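Acyl-coenzyme A oxidase 1 (Yarrowia lipolytica, PDB 5Y9D) catalyses the FAD-dependent oxidation of 2,3-saturated acyl-CoAs by molecular oxygen to (2E)-enoyl-CoAs and hydrogen peroxide in peroxisomal fatty acid beta-oxidation. Local coordinates at residues T215-F220 against F235-R240. Residues are numbered along the deposited sequence; the frame is centred on the assembly and turned at random.
Sequences THCVCF and FVVPLR
Cys217 and Cys219 pair antiparallel with Val237 and Phe235, each pair closed by two backbone hydrogen bonds, while the axes of strands 216-220 and 235-238 pass 4.6 Å apart at 139°. This is the open end of a beta hairpin in the acyl-CoA dehydrogenase middle domain, with the side chain of Val218 about 9 Å from the bound FAD. Where the strands end, Thr215 O takes two N-H groups from the same face of its carbonyl plane: Leu239 N at 2.7 Å and Arg240 N at 3.2 Å.

Cys217, Cys219, Val237 and Leu239 share an apolar face that packs against Phe272 of strand 268-272. Val237 sets its CB 4.0 Å from Cys217 SG and turns CG2 to Cys219 CB, reaching one cysteine with each. Leu239 follows the strand proper, its CB pointing toward the partner segment; CG, anti to the carbonyl carbon (chi1 -63°), is brought to Cys217, from where both methyls touch its CB, CD1 at 3.9 Å from Cys217 CB. Cutting Leu239 back to an alanine would probably open a gap between Cys217 CB and Phe272, where the two methyls now pack.

On the reverse face, Val236 CG1 meets the edge of the His216 imidazole at CD2, and Pro238 CA approaches the same carbon obliquely. The ring stacks with Phe162, and ND1 is hydrogen-bonded to Thr215 OG1, a hydroxyl oxygen also bonded to the backbone N of Tyr163; together these probably restrict the turning of the ring. Arg240 carries its guanidinium off to Ser214 O and Ala210 O, and NH2 reaches Pro682 O of the second subunit. At the other end of the pairing, Phe235 places CD1 3.5 Å from Cys219 O, which lies in the plane of the phenyl ring at its edge.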
ATOM      1  N   THR A 215      18.466 -22.628  16.954  1.00 24.99           N
ATOM      2  CA  THR A 215      18.835 -23.446  18.119  1.00 25.54           C
ATOM      3  C   THR A 215      18.968 -22.633  19.401  1.00 24.77           C
ATOM      4  O   THR A 215      18.741 -23.131  20.479  1.00 22.40           O
ATOM      5  CB  THR A 215      20.178 -24.079  17.901  1.00 24.10           C
ATOM      6  OG1 THR A 215      21.122 -23.026  17.684  1.00 23.65           O
ATOM      7  CG2 THR A 215      20.099 -25.003  16.699  1.00 24.42           C
ATOM      8  N   HIS A 216      19.382 -21.383  19.255  1.00 27.48           N
ATOM      9  CA  HIS A 216      19.617 -20.512  20.379  1.00 29.04           C
ATOM     10  C   HIS A 216      18.841 -19.277  20.116  1.00 29.93           C
ATOM     11  O   HIS A 216      18.531 -18.988  18.954  1.00 32.68           O
ATOM     12  CB  HIS A 216      21.091 -20.189  20.482  1.00 28.84           C
ATOM     13  CG  HIS A 216      21.888 -21.308  21.050  1.00 30.47           C
ATOM     14  ND1 HIS A 216      22.177 -22.455  20.339  1.00 33.01           N
ATOM     15  CD2 HIS A 216      22.435 -21.476  22.274  1.00 29.42           C
ATOM     16  CE1 HIS A 216      22.876 -23.279  21.103  1.00 31.79           C
ATOM     17  NE2 HIS A 216      23.037 -22.711  22.283  1.00 30.80           N
ATOM     18  N   CYS A 217      18.502 -18.566  21.185  1.00 29.88           N
ATOM     19  CA  CYS A 217      17.910 -17.230  21.058  1.00 30.59           C
ATOM     20  C   CYS A 217      18.615 -16.242  21.988  1.00 29.08           C
ATOM     21  O   CYS A 217      19.285 -16.645  22.952  1.00 27.27           O
ATOM     22  CB  CYS A 217      16.412 -17.284  21.370  1.00 32.01           C
ATOM     23  SG  CYS A 217      15.892 -16.859  23.048  1.00 37.87           S
ATOM     24  N   VAL A 218      18.494 -14.961  21.664  1.00 26.96           N
ATOM     25  CA  VAL A 218      18.748 -13.909  22.628  1.00 27.50           C
ATOM     26  C   VAL A 218      17.404 -13.437  23.052  1.00 26.57           C
ATOM     27  O   VAL A 218      16.598 -13.067  22.229  1.00 26.51           O
ATOM     28  CB  VAL A 218      19.486 -12.717  22.027  1.00 30.02           C
ATOM     29  CG1 VAL A 218      19.542 -11.572  23.024  1.00 33.23           C
ATOM     30  CG2 VAL A 218      20.882 -13.116  21.658  1.00 32.25           C
ATOM     31  N   CYS A 219      17.143 -13.441  24.336  1.00 27.18           N
ATOM     32  CA  CYS A 219      15.783 -13.219  24.805  1.00 28.26           C
ATOM     33  C   CYS A 219      15.759 -12.039  25.769  1.00 27.76           C
ATOM     34  O   CYS A 219      16.602 -11.950  26.644  1.00 26.18           O
ATOM     35  CB  CYS A 219      15.298 -14.498  25.464  1.00 28.74           C
ATOM     36  SG  CYS A 219      13.982 -14.289  26.667  1.00 32.99           S
ATOM     37  N   PHE A 220      14.838 -11.107  25.578  1.00 27.90           N
ATOM     38  CA  PHE A 220      14.797  -9.919  26.432  1.00 29.53           C
ATOM     39  C   PHE A 220      13.756 -10.143  27.536  1.00 28.82           C
ATOM     40  O   PHE A 220      12.659 -10.591  27.253  1.00 29.99           O
ATOM     41  CB  PHE A 220      14.484  -8.659  25.640  1.00 30.00           C
ATOM     42  CG  PHE A 220      15.576  -8.247  24.702  1.00 34.32           C
ATOM     43  CD1 PHE A 220      15.809  -8.963  23.521  1.00 37.23           C
ATOM     44  CD2 PHE A 220      16.368  -7.146  24.977  1.00 35.37           C
ATOM     45  CE1 PHE A 220      16.814  -8.587  22.642  1.00 37.57           C
ATOM     46  CE2 PHE A 220      17.375  -6.768  24.110  1.00 36.77           C
ATOM     47  CZ  PHE A 220      17.594  -7.481  22.928  1.00 37.93           C
ATOM     48  N   PHE A 235      19.508 -12.102  27.587  1.00 29.45           N
ATOM     49  CA  PHE A 235      20.034 -13.432  27.948  1.00 28.65           C
ATOM     50  C   PHE A 235      20.074 -14.351  26.742  1.00 27.18           C
ATOM     51  O   PHE A 235      19.191 -14.299  25.910  1.00 28.64           O
ATOM     52  CB  PHE A 235      19.184 -14.077  29.051  1.00 28.47           C
ATOM     53  CG  PHE A 235      18.780 -13.122  30.143  1.00 29.65           C
ATOM     54  CD1 PHE A 235      17.794 -12.171  29.931  1.00 29.07           C
ATOM     55  CD2 PHE A 235      19.396 -13.172  31.392  1.00 31.17           C
ATOM     56  CE1 PHE A 235      17.448 -11.266  30.936  1.00 31.61           C
ATOM     57  CE2 PHE A 235      19.044 -12.290  32.414  1.00 30.44           C
ATOM     58  CZ  PHE A 235      18.065 -11.330  32.193  1.00 30.57           C
ATOM     59  N   VAL A 236      21.106 -15.176  26.644  1.00 25.23           N
ATOM     60  CA  VAL A 236      21.120 -16.251  25.689  1.00 24.42           C
ATOM     61  C   VAL A 236      20.421 -17.472  26.273  1.00 25.58           C
ATOM     62  O   VAL A 236      20.824 -17.980  27.330  1.00 24.57           O
ATOM     63  CB  VAL A 236      22.533 -16.691  25.300  1.00 24.22           C
ATOM     64  CG1 VAL A 236      22.459 -17.849  24.295  1.00 24.48           C
ATOM     65  CG2 VAL A 236      23.317 -15.518  24.721  1.00 24.83           C
ATOM     66  N   VAL A 237      19.408 -17.968  25.555  1.00 25.14           N
ATOM     67  CA  VAL A 237      18.661 -19.136  25.981  1.00 24.59           C
ATOM     68  C   VAL A 237      18.695 -20.155  24.841  1.00 24.39           C
ATOM     69  O   VAL A 237      18.261 -19.850  23.734  1.00 21.87           O
ATOM     70  CB  VAL A 237      17.193 -18.765  26.339  1.00 25.21           C
ATOM     71  CG1 VAL A 237      16.468 -19.938  27.002  1.00 25.74           C
ATOM     72  CG2 VAL A 237      17.129 -17.518  27.224  1.00 24.16           C
ATOM     73  N   PRO A 238      19.221 -21.376  25.112  1.00 25.88           N
ATOM     74  CA  PRO A 238      19.102 -22.487  24.151  1.00 24.79           C
ATOM     75  C   PRO A 238      17.654 -22.827  23.953  1.00 23.24           C
ATOM     76  O   PRO A 238      16.894 -22.879  24.934  1.00 21.54           O
ATOM     77  CB  PRO A 238      19.783 -23.662  24.861  1.00 24.72           C
ATOM     78  CG  PRO A 238      20.630 -23.043  25.923  1.00 24.84           C
ATOM     79  CD  PRO A 238      19.882 -21.820  26.351  1.00 25.30           C
ATOM     80  N   LEU A 239      17.271 -23.047  22.704  1.00 21.26           N
ATOM     81  CA  LEU A 239      15.889 -23.390  22.404  1.00 21.18           C
ATOM     82  C   LEU A 239      15.731 -24.851  22.087  1.00 20.41           C
ATOM     83  O   LEU A 239      14.750 -25.427  22.453  1.00 22.77           O
ATOM     84  CB  LEU A 239      15.381 -22.601  21.218  1.00 19.73           C
ATOM     85  CG  LEU A 239      15.312 -21.097  21.342  1.00 19.51           C
ATOM     86  CD1 LEU A 239      14.872 -20.571  19.965  1.00 18.72           C
ATOM     87  CD2 LEU A 239      14.398 -20.627  22.491  1.00 18.44           C
ATOM     88  N   ARG A 240      16.652 -25.404  21.325  1.00 20.29           N
ATOM     89  CA  ARG A 240      16.535 -26.780  20.845  1.00 21.13           C
ATOM     90  C   ARG A 240      17.770 -27.634  21.183  1.00 21.55           C
ATOM     91  O   ARG A 240      18.894 -27.103  21.326  1.00 20.99           O
ATOM     92  CB  ARG A 240      16.395 -26.797  19.332  1.00 21.41           C
ATOM     93  CG  ARG A 240      15.169 -26.119  18.775  1.00 22.31           C
ATOM     94  CD  ARG A 240      15.125 -26.225  17.247  1.00 22.02           C
ATOM     95  NE  ARG A 240      13.757 -26.145  16.771  1.00 20.56           N
ATOM     96  CZ  ARG A 240      13.084 -25.017  16.607  1.00 23.03           C
ATOM     97  NH1 ARG A 240      13.654 -23.838  16.846  1.00 23.33           N
ATOM     98  NH2 ARG A 240      11.818 -25.058  16.175  1.00 24.74           N
TER